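Local coordinates for protein aminotransferase, class I (Staphylococcus aureus, PDB 2O1B) that probably catalyses the pyridoxal-5'-phosphate-dependent transfer of an amino group from aspartate to 2-oxoglutarate, as a class I aminotransferase, at residues Gln63-His68 against Gln291-Tyr296; Gln70-Ile75 against Phe287-Asp292; Gly133-Leu138 against Ile179-Leu184. All coordinates share one frame; numbering follows the deposited sequence.

Contact 1 (Gln63-His68 against Gln291-Tyr296)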
loop_
_atom_site.group_PDB
_atom_site.type_symbol
_atom_site.label_atom_id
_atom_site.label_comp_id
_atom_site.label_asym_id
_atom_site.label_seq_id
_atom_site.Cartn_x
_atom_site.Cartn_y
_atom_site.Cartn_z
ATOM N N GLN A 63 -25.153 0.941 -6.829
ATOM C CA GLN A 63 -25.606 1.810 -5.731
ATOM C C GLN A 63 -25.592 1.107 -4.369
ATOM O O GLN A 63 -25.259 1.720 -3.352
ATOM C CB GLN A 63 -26.990 2.404 -6.025
ATOM C CG GLN A 63 -27.438 3.475 -5.007
ATOM C CD GLN A 63 -26.499 4.687 -4.970
ATOM O OE1 GLN A 63 -25.965 5.107 -6.002
ATOM N NE2 GLN A 63 -26.298 5.247 -3.779
ATOM N N GLY A 64 -25.924 -0.183 -4.356
ATOM C CA GLY A 64 -25.917 -0.976 -3.132
ATOM C C GLY A 64 -24.574 -1.028 -2.420
ATOM O O GLY A 64 -24.534 -0.995 -1.192
ATOM N N ILE A 65 -23.480 -1.102 -3.184
ATOM C CA ILE A 65 -22.132 -1.099 -2.612
ATOM C C ILE A 65 -21.821 0.271 -2.022
ATOM O O ILE A 65 -21.325 0.379 -0.887
ATOM C CB ILE A 65 -21.062 -1.508 -3.663
ATOM C CG1 ILE A 65 -21.315 -2.955 -4.111
ATOM C CG2 ILE A 65 -19.648 -1.348 -3.106
ATOM C CD1 ILE A 65 -20.630 -3.366 -5.422
ATOM N N ILE A 66 -22.134 1.309 -2.798
ATOM C CA ILE A 66 -22.047 2.695 -2.341
ATOM C C ILE A 66 -22.825 2.943 -1.044
ATOM O O ILE A 66 -22.261 3.493 -0.097
ATOM C CB ILE A 66 -22.474 3.704 -3.446
ATOM C CG1 ILE A 66 -21.599 3.551 -4.700
ATOM C CG2 ILE A 66 -22.382 5.145 -2.940
ATOM C CD1 ILE A 66 -20.087 3.698 -4.427
ATOM N N ASP A 67 -24.100 2.547 -0.996
ATOM C CA ASP A 67 -24.925 2.743 0.224
ATOM C C ASP A 67 -24.319 2.095 1.465
ATOM O O ASP A 67 -24.328 2.677 2.547
ATOM C CB ASP A 67 -26.344 2.190 0.063
ATOM C CG ASP A 67 -27.091 2.805 -1.090
ATOM O OD1 ASP A 67 -28.029 2.139 -1.606
ATOM O OD2 ASP A 67 -26.754 3.950 -1.474
ATOM N N HIS A 68 -23.808 0.878 1.305
ATOM C CA HIS A 68 -23.183 0.174 2.417
ATOM C C HIS A 68 -21.840 0.749 2.854
ATOM O O HIS A 68 -21.516 0.717 4.041
ATOM C CB HIS A 68 -23.107 -1.329 2.147
ATOM C CG HIS A 68 -24.347 -2.046 2.579
ATOM N ND1 HIS A 68 -24.397 -2.830 3.711
ATOM C CD2 HIS A 68 -25.610 -2.018 2.083
ATOM C CE1 HIS A 68 -25.626 -3.291 3.868
ATOM N NE2 HIS A 68 -26.385 -2.807 2.898
ATOM N N GLN A 291 -13.460 -2.521 3.767
ATOM C CA GLN A 291 -13.682 -3.966 3.920
ATOM C C GLN A 291 -15.171 -4.327 3.848
ATOM O O GLN A 291 -15.547 -5.295 3.181
ATOM C CB GLN A 291 -13.076 -4.480 5.229
ATOM C CG GLN A 291 -11.545 -4.477 5.295
ATOM C CD GLN A 291 -11.051 -5.240 6.499
ATOM O OE1 GLN A 291 -11.335 -6.432 6.639
ATOM N NE2 GLN A 291 -10.325 -4.562 7.387
ATOM N N ASP A 292 -16.019 -3.548 4.517
ATOM C CA ASP A 292 -17.469 -3.792 4.518
ATOM C C ASP A 292 -18.105 -3.654 3.122
ATOM O O ASP A 292 -18.957 -4.467 2.734
ATOM C CB ASP A 292 -18.171 -2.858 5.528
ATOM C CG ASP A 292 -17.846 -3.218 6.984
ATOM O OD1 ASP A 292 -17.164 -4.247 7.190
ATOM O OD2 ASP A 292 -18.248 -2.482 7.918
ATOM N N ALA A 293 -17.699 -2.624 2.377
ATOM C CA ALA A 293 -18.148 -2.447 1.001
ATOM C C ALA A 293 -17.724 -3.627 0.122
ATOM O O ALA A 293 -18.501 -4.100 -0.697
ATOM C CB ALA A 293 -17.610 -1.151 0.439
ATOM N N ALA A 294 -16.486 -4.091 0.305
ATOM C CA ALA A 294 -15.971 -5.264 -0.392
ATOM C C ALA A 294 -16.742 -6.554 -0.056
ATOM O O ALA A 294 -17.028 -7.372 -0.946
ATOM C CB ALA A 294 -14.493 -5.430 -0.100
ATOM N N ILE A 295 -17.081 -6.719 1.224
ATOM C CA ILE A 295 -17.847 -7.864 1.707
ATOM C C ILE A 295 -19.191 -7.833 1.016
ATOM O O ILE A 295 -19.658 -8.842 0.488
ATOM C CB ILE A 295 -18.068 -7.794 3.253
ATOM C CG1 ILE A 295 -16.782 -8.156 4.006
ATOM C CG2 ILE A 295 -19.240 -8.710 3.698
ATOM C CD1 ILE A 295 -16.707 -7.591 5.436
ATOM N N TYR A 296 -19.811 -6.661 1.019
ATOM C CA TYR A 296 -21.130 -6.518 0.430
ATOM C C TYR A 296 -21.087 -6.868 -1.053
ATOM O O TYR A 296 -21.958 -7.574 -1.538
ATOM C CB TYR A 296 -21.654 -5.106 0.634
ATOM C CG TYR A 296 -23.126 -5.005 0.367
ATOM C CD1 TYR A 296 -23.602 -4.545 -0.859
ATOM C CD2 TYR A 296 -24.048 -5.408 1.327
ATOM C CE1 TYR A 296 -24.957 -4.465 -1.106
ATOM C CE2 TYR A 296 -25.401 -5.328 1.092
ATOM C CZ TYR A 296 -25.846 -4.855 -0.122
ATOM O OH TYR A 296 -27.193 -4.780 -0.345
#
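Tyr-296 spans the gap between two nearly antiparallel helices and lays its ring under the imidazole of His-68. The segment axes approach to 8.7 Å, with their N-to-C directions 149° apart. From the start the side chain heads for the partner helix: Tyr-296 CB comes within 4.3 Å of His-68 CB. With CG anti to the backbone N (chi1 -165°), the ring then extends over the opposing turn, and the two sides of the ring have different neighbours. CD1 and CE1 reach backbone, Tyr-296 CE1 standing 3.5 Å from Gly-64 O, while CD1 also approaches Ile-65 CG1. Glycine suits this spot because it has no side chain to compete for space with the ring. CD2, CE2 and CZ lie beneath the imidazole in a face-to-face stack, with ring centroids 3.8 Å apart, planes inclined by only 18°, and CE2 over the centre of the His-68 ring. At the tip, OH lies near the rim of the imidazole. Deeper in the interface, Ile-65 CG2 rests 4.1 Å from Ala-293 CB; the short alanine admits the branched isoleucine where the two backbones are nearest. On the far flank of helix 288-300, Ala-294 and Ile-295 pack on Phe-90 of helix 88-102. Ile-66, whose CB points away from helix 288-300, packs on Phe-260 of its own chain and on Gln-79 of the second subunit, so helix 63-72 also borders the second subunit.

Contact 2 (Gln70-Ile75 against Phe287-Asp292)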
loop_
_atom_site.group_PDB
_atom_site.type_symbol
_atom_site.label_atom_id
_atom_site.label_comp_id
_atom_site.label_asym_id
_atom_site.label_seq_id
_atom_site.Cartn_x
_atom_site.Cartn_y
_atom_site.Cartn_z
ATOM N N GLN A 70 -21.194 4.075 2.602
ATOM C CA GLN A 70 -21.669 5.255 3.305
ATOM C C GLN A 70 -22.032 4.942 4.759
ATOM O O GLN A 70 -21.662 5.685 5.669
ATOM C CB GLN A 70 -22.859 5.897 2.561
ATOM C CG GLN A 70 -22.413 6.549 1.245
ATOM C CD GLN A 70 -23.536 7.119 0.398
ATOM O OE1 GLN A 70 -23.300 8.023 -0.408
ATOM N NE2 GLN A 70 -24.753 6.589 0.555
ATOM N N LYS A 71 -22.731 3.828 4.957
ATOM C CA LYS A 71 -23.150 3.397 6.286
ATOM C C LYS A 71 -21.982 2.935 7.137
ATOM O O LYS A 71 -21.917 3.265 8.327
ATOM C CB LYS A 71 -24.230 2.318 6.199
ATOM C CG LYS A 71 -25.558 2.883 5.745
ATOM C CD LYS A 71 -26.706 1.909 5.930
ATOM C CE LYS A 71 -28.049 2.605 5.732
ATOM N NZ LYS A 71 -28.428 3.500 6.879
ATOM N N ALA A 72 -21.059 2.193 6.521
ATOM C CA ALA A 72 -19.849 1.688 7.183
ATOM C C ALA A 72 -18.930 2.773 7.738
ATOM O O ALA A 72 -18.062 2.484 8.563
ATOM C CB ALA A 72 -19.066 0.778 6.237
ATOM N N LEU A 73 -19.094 4.014 7.284
ATOM C CA LEU A 73 -18.207 5.095 7.728
ATOM C C LEU A 73 -18.551 5.540 9.146
ATOM O O LEU A 73 -17.714 6.114 9.846
ATOM C CB LEU A 73 -18.225 6.284 6.744
ATOM C CG LEU A 73 -17.550 6.020 5.380
ATOM C CD1 LEU A 73 -18.077 6.963 4.292
ATOM C CD2 LEU A 73 -16.023 6.103 5.446
ATOM N N THR A 74 -19.781 5.258 9.569
ATOM C CA THR A 74 -20.268 5.696 10.875
ATOM C C THR A 74 -20.000 4.665 11.977
ATOM O O THR A 74 -20.352 4.897 13.138
ATOM C CB THR A 74 -21.793 6.020 10.845
ATOM O OG1 THR A 74 -22.520 4.837 10.502
ATOM C CG2 THR A 74 -22.103 7.096 9.838
ATOM N N ILE A 75 -19.363 3.552 11.617
ATOM C CA ILE A 75 -19.130 2.436 12.535
ATOM C C ILE A 75 -17.806 2.634 13.291
ATOM O O ILE A 75 -16.751 2.735 12.670
ATOM C CB ILE A 75 -19.117 1.068 11.794
ATOM C CG1 ILE A 75 -20.408 0.821 10.986
ATOM C CG2 ILE A 75 -18.857 -0.083 12.760
ATOM C CD1 ILE A 75 -21.696 1.181 11.696
ATOM N N PHE A 287 -8.721 -0.302 5.694
ATOM C CA PHE A 287 -9.852 0.510 6.136
ATOM C C PHE A 287 -11.080 -0.368 6.349
ATOM O O PHE A 287 -11.512 -1.059 5.435
ATOM C CB PHE A 287 -10.113 1.590 5.077
ATOM C CG PHE A 287 -11.108 2.658 5.486
ATOM C CD1 PHE A 287 -11.358 2.956 6.829
ATOM C CD2 PHE A 287 -11.759 3.409 4.500
ATOM C CE1 PHE A 287 -12.270 3.963 7.186
ATOM C CE2 PHE A 287 -12.673 4.421 4.851
ATOM C CZ PHE A 287 -12.921 4.699 6.194
ATOM N N GLY A 288 -11.618 -0.360 7.565
ATOM C CA GLY A 288 -12.765 -1.195 7.894
ATOM C C GLY A 288 -13.975 -0.971 6.996
ATOM O O GLY A 288 -14.623 -1.926 6.581
ATOM N N ALA A 289 -14.288 0.291 6.713
ATOM C CA ALA A 289 -15.432 0.634 5.849
ATOM C C ALA A 289 -15.230 0.149 4.402
ATOM O O ALA A 289 -16.184 -0.270 3.744
ATOM C CB ALA A 289 -15.701 2.118 5.887
ATOM N N LEU A 290 -13.991 0.204 3.914
ATOM C CA LEU A 290 -13.654 -0.387 2.616
ATOM C C LEU A 290 -13.837 -1.901 2.653
ATOM O O LEU A 290 -14.322 -2.507 1.691
ATOM C CB LEU A 290 -12.229 -0.015 2.182
ATOM C CG LEU A 290 -11.717 -0.611 0.859
ATOM C CD1 LEU A 290 -12.637 -0.283 -0.339
ATOM C CD2 LEU A 290 -10.262 -0.181 0.569
ATOM N N GLN A 291 -13.460 -2.521 3.767
ATOM C CA GLN A 291 -13.682 -3.966 3.920
ATOM C C GLN A 291 -15.171 -4.327 3.848
ATOM O O GLN A 291 -15.547 -5.295 3.181
ATOM C CB GLN A 291 -13.076 -4.480 5.229
ATOM C CG GLN A 291 -11.545 -4.477 5.295
ATOM C CD GLN A 291 -11.051 -5.240 6.499
ATOM O OE1 GLN A 291 -11.335 -6.432 6.639
ATOM N NE2 GLN A 291 -10.325 -4.562 7.387
ATOM N N ASP A 292 -16.019 -3.548 4.517
ATOM C CA ASP A 292 -17.469 -3.792 4.518
ATOM C C ASP A 292 -18.105 -3.654 3.122
ATOM O O ASP A 292 -18.957 -4.467 2.734
ATOM C CB ASP A 292 -18.171 -2.858 5.528
ATOM C CG ASP A 292 -17.846 -3.218 6.984
ATOM O OD1 ASP A 292 -17.164 -4.247 7.190
ATOM O OD2 ASP A 292 -18.248 -2.482 7.918
#
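Beside Ala-72 and Leu-73, which reach across to Ala-289 and Phe-287, the carbonyl oxygen Lys-71 O is gripped by two donors of one residue. Thr-74 OG1 bonds to Lys-71 O at 2.8 Å, in the carbonyl plane, and Thr-74 N adds a longer bond. This suits threonine, whose short hydroxyl can fold back onto its own chain in the type I turn from Ala-72 to Ile-75. Two alanines bring this part of the chain close to the first turn of helix 288-300, in a fold type I aminotransferase. The CA atoms of Ala-72 and Ala-289 are 4.7 Å apart, a spacing that only small side chains readily permit. Ala-72 CB and Ala-289 CB meet at 3.6 Å, and Ala-72 O lies just as near the same Ala-289 methyl. One turn on, the carboxylate of Asp-292 flanks Ala-72 CB through OD2, while its OD1 makes a salt bridge with Lys-87. Phe-287 occupies the N-cap position of helix 288-300, and its ring also meets Phe-260 of the second subunit, so the packing continues into the dimer interface. CG of Phe-287 is anti to its backbone N (chi1 -171°), which swings the ring back toward Leu-73. The leucine arrives crosswise: one branch, Leu-73 CD2, touches the ring at its edge, near its plane, 3.5 Å from Phe-287 CZ.

Contact 3 (Gly133-Leu138 against Ile179-Leu184)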
loop_
_atom_site.group_PDB
_atom_site.type_symbol
_atom_site.label_atom_id
_atom_site.label_comp_id
_atom_site.label_asym_id
_atom_site.label_seq_id
_atom_site.Cartn_x
_atom_site.Cartn_y
_atom_site.Cartn_z
ATOM N N GLY A 133 18.832 -13.040 -7.744
ATOM C CA GLY A 133 19.320 -13.876 -8.837
ATOM C C GLY A 133 18.368 -14.969 -9.298
ATOM O O GLY A 133 18.657 -15.677 -10.267
ATOM N N ASP A 134 17.241 -15.128 -8.606
ATOM C CA ASP A 134 16.225 -16.095 -9.015
ATOM C C ASP A 134 15.555 -15.629 -10.296
ATOM O O ASP A 134 15.258 -14.451 -10.447
ATOM C CB ASP A 134 15.160 -16.276 -7.918
ATOM C CG ASP A 134 15.612 -17.217 -6.798
ATOM O OD1 ASP A 134 14.799 -17.440 -5.879
ATOM O OD2 ASP A 134 16.758 -17.734 -6.828
ATOM N N TYR A 135 15.302 -16.564 -11.209
ATOM C CA TYR A 135 14.619 -16.252 -12.462
ATOM C C TYR A 135 13.119 -16.228 -12.277
ATOM O O TYR A 135 12.565 -17.052 -11.554
ATOM C CB TYR A 135 14.962 -17.287 -13.519
ATOM C CG TYR A 135 16.339 -17.155 -14.097
ATOM C CD1 TYR A 135 17.428 -16.795 -13.305
ATOM C CD2 TYR A 135 16.564 -17.422 -15.439
ATOM C CE1 TYR A 135 18.719 -16.697 -13.853
ATOM C CE2 TYR A 135 17.836 -17.331 -15.991
ATOM C CZ TYR A 135 18.902 -16.965 -15.199
ATOM O OH TYR A 135 20.151 -16.866 -15.766
ATOM N N VAL A 136 12.471 -15.259 -12.923
ATOM C CA VAL A 136 11.017 -15.162 -12.918
ATOM C C VAL A 136 10.550 -15.062 -14.372
ATOM O O VAL A 136 11.017 -14.189 -15.125
ATOM C CB VAL A 136 10.518 -13.935 -12.106
ATOM C CG1 VAL A 136 9.007 -13.854 -12.134
ATOM C CG2 VAL A 136 11.026 -13.996 -10.659
ATOM N N LEU A 137 9.639 -15.957 -14.759
ATOM C CA LEU A 137 9.065 -15.956 -16.109
ATOM C C LEU A 137 7.871 -15.018 -16.193
ATOM O O LEU A 137 6.951 -15.126 -15.392
ATOM C CB LEU A 137 8.661 -17.368 -16.528
ATOM C CG LEU A 137 9.856 -18.243 -16.906
ATOM C CD1 LEU A 137 9.450 -19.698 -17.000
ATOM C CD2 LEU A 137 10.418 -17.766 -18.240
ATOM N N LEU A 138 7.917 -14.110 -17.174
ATOM C CA LEU A 138 6.898 -13.088 -17.393
ATOM C C LEU A 138 6.249 -13.205 -18.787
ATOM O O LEU A 138 6.957 -13.221 -19.794
ATOM C CB LEU A 138 7.544 -11.700 -17.238
ATOM C CG LEU A 138 7.475 -10.944 -15.895
ATOM C CD1 LEU A 138 7.307 -11.804 -14.646
ATOM C CD2 LEU A 138 8.586 -9.942 -15.704
ATOM N N ILE A 179 14.133 -23.023 -17.161
ATOM C CA ILE A 179 13.109 -23.713 -16.362
ATOM C C ILE A 179 13.681 -24.162 -15.021
ATOM O O ILE A 179 13.058 -23.973 -13.979
ATOM C CB ILE A 179 12.547 -24.962 -17.092
ATOM C CG1 ILE A 179 11.934 -24.586 -18.440
ATOM C CG2 ILE A 179 11.518 -25.686 -16.222
ATOM C CD1 ILE A 179 11.817 -25.769 -19.415
ATOM N N ASP A 180 14.872 -24.755 -15.065
ATOM C CA ASP A 180 15.565 -25.231 -13.872
ATOM C C ASP A 180 15.864 -24.113 -12.875
ATOM O O ASP A 180 15.827 -24.329 -11.659
ATOM C CB ASP A 180 16.858 -25.952 -14.267
ATOM C CG ASP A 180 16.621 -27.389 -14.729
ATOM O OD1 ASP A 180 15.473 -27.749 -15.083
ATOM O OD2 ASP A 180 17.597 -28.167 -14.739
ATOM N N LYS A 181 16.148 -22.918 -13.383
ATOM C CA LYS A 181 16.511 -21.798 -12.517
ATOM C C LYS A 181 15.309 -20.955 -12.098
ATOM O O LYS A 181 15.443 -20.070 -11.244
ATOM C CB LYS A 181 17.557 -20.904 -13.192
ATOM C CG LYS A 181 18.935 -21.515 -13.322
ATOM C CD LYS A 181 19.870 -20.539 -14.003
ATOM C CE LYS A 181 21.144 -21.229 -14.481
ATOM N NZ LYS A 181 21.955 -20.306 -15.323
ATOM N N THR A 182 14.143 -21.223 -12.688
ATOM C CA THR A 182 12.961 -20.399 -12.427
ATOM C C THR A 182 12.286 -20.727 -11.098
ATOM O O THR A 182 11.956 -21.877 -10.807
ATOM C CB THR A 182 11.942 -20.446 -13.594
ATOM O OG1 THR A 182 12.562 -19.922 -14.769
ATOM C CG2 THR A 182 10.715 -19.588 -13.286
ATOM N N LYS A 183 12.068 -19.691 -10.303
ATOM C CA LYS A 183 11.460 -19.859 -8.999
ATOM C C LYS A 183 10.039 -19.307 -8.955
ATOM O O LYS A 183 9.268 -19.654 -8.066
ATOM C CB LYS A 183 12.353 -19.228 -7.935
ATOM C CG LYS A 183 13.811 -19.718 -8.033
ATOM C CD LYS A 183 13.936 -21.209 -7.750
ATOM C CE LYS A 183 15.383 -21.701 -7.855
ATOM N NZ LYS A 183 16.200 -21.322 -6.669
ATOM N N LEU A 184 9.699 -18.464 -9.927
ATOM C CA LEU A 184 8.373 -17.875 -10.006
ATOM C C LEU A 184 7.948 -17.653 -11.457
ATOM O O LEU A 184 8.774 -17.310 -12.318
ATOM C CB LEU A 184 8.332 -16.553 -9.226
ATOM C CG LEU A 184 6.987 -15.855 -9.002
ATOM C CD1 LEU A 184 6.053 -16.671 -8.104
ATOM C CD2 LEU A 184 7.234 -14.499 -8.392
HETATM O O HOH W 1 17.352 -19.244 -9.819
#
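Tyr-135 O accepts the N-H of Lys-183 at 3.0 Å, and Leu-137 N donates to Leu-184 O at 2.9 Å, joining neighbouring parallel strands of the large mixed sheet of the aminotransferase fold. Tyr-135 pairs with Thr-182 but Val-136 with Leu-184; Lys-183, whose psi of -18° breaks the extended backbone, is passed over, making a beta bulge. Beyond the bulge, Val-136 and Leu-184 lie side by side on one face of the sheet, fitting apolar partners for its buried interior. At the start of the strands, the aliphatic chain of Lys-181 runs alongside the tyrosine ring: Lys-181 CB stands over one face, 4.1 Å from the Tyr-135 centroid, in a CH-pi contact, and the extended chain carries CD over CZ. The long lysine thus lies over one face of the ring, its amino end level with the tyrosine hydroxyl. Lys-183 instead bends twice, bringing NZ to 3.6 Å from Asp-134 OD2, a long salt bridge; Asp-134 OD1 is held by Asn-131 N. Thr-182 is positioned by the helix it follows, its OG1 hydrogen-bonding Ile-178 O. Both branches of the threonine face Leu-137: Thr-182 CG2 lies 3.9 Å from Leu-137 CD1.

Overall arrangement
Contacts 1 and 2 are successive parts of one interface between helices 63-72 and 288-300, their centres about 8 Å apart and both including Gln-291 and Asp-292. Because the helices run nearly antiparallel, the earlier residues of the first meet the later residues of the second. Contact 3 lies on the other side of the chain's centre from contact 1, the centres about 39 Å apart and the nearest atoms about 25 Å. It joins strands 135-140 and 182-187 of the seven-stranded sheet. In sequence both its segments fall between the two helices, so the helix pair closes a long excursion that builds this sheet, and also borders the second subunit.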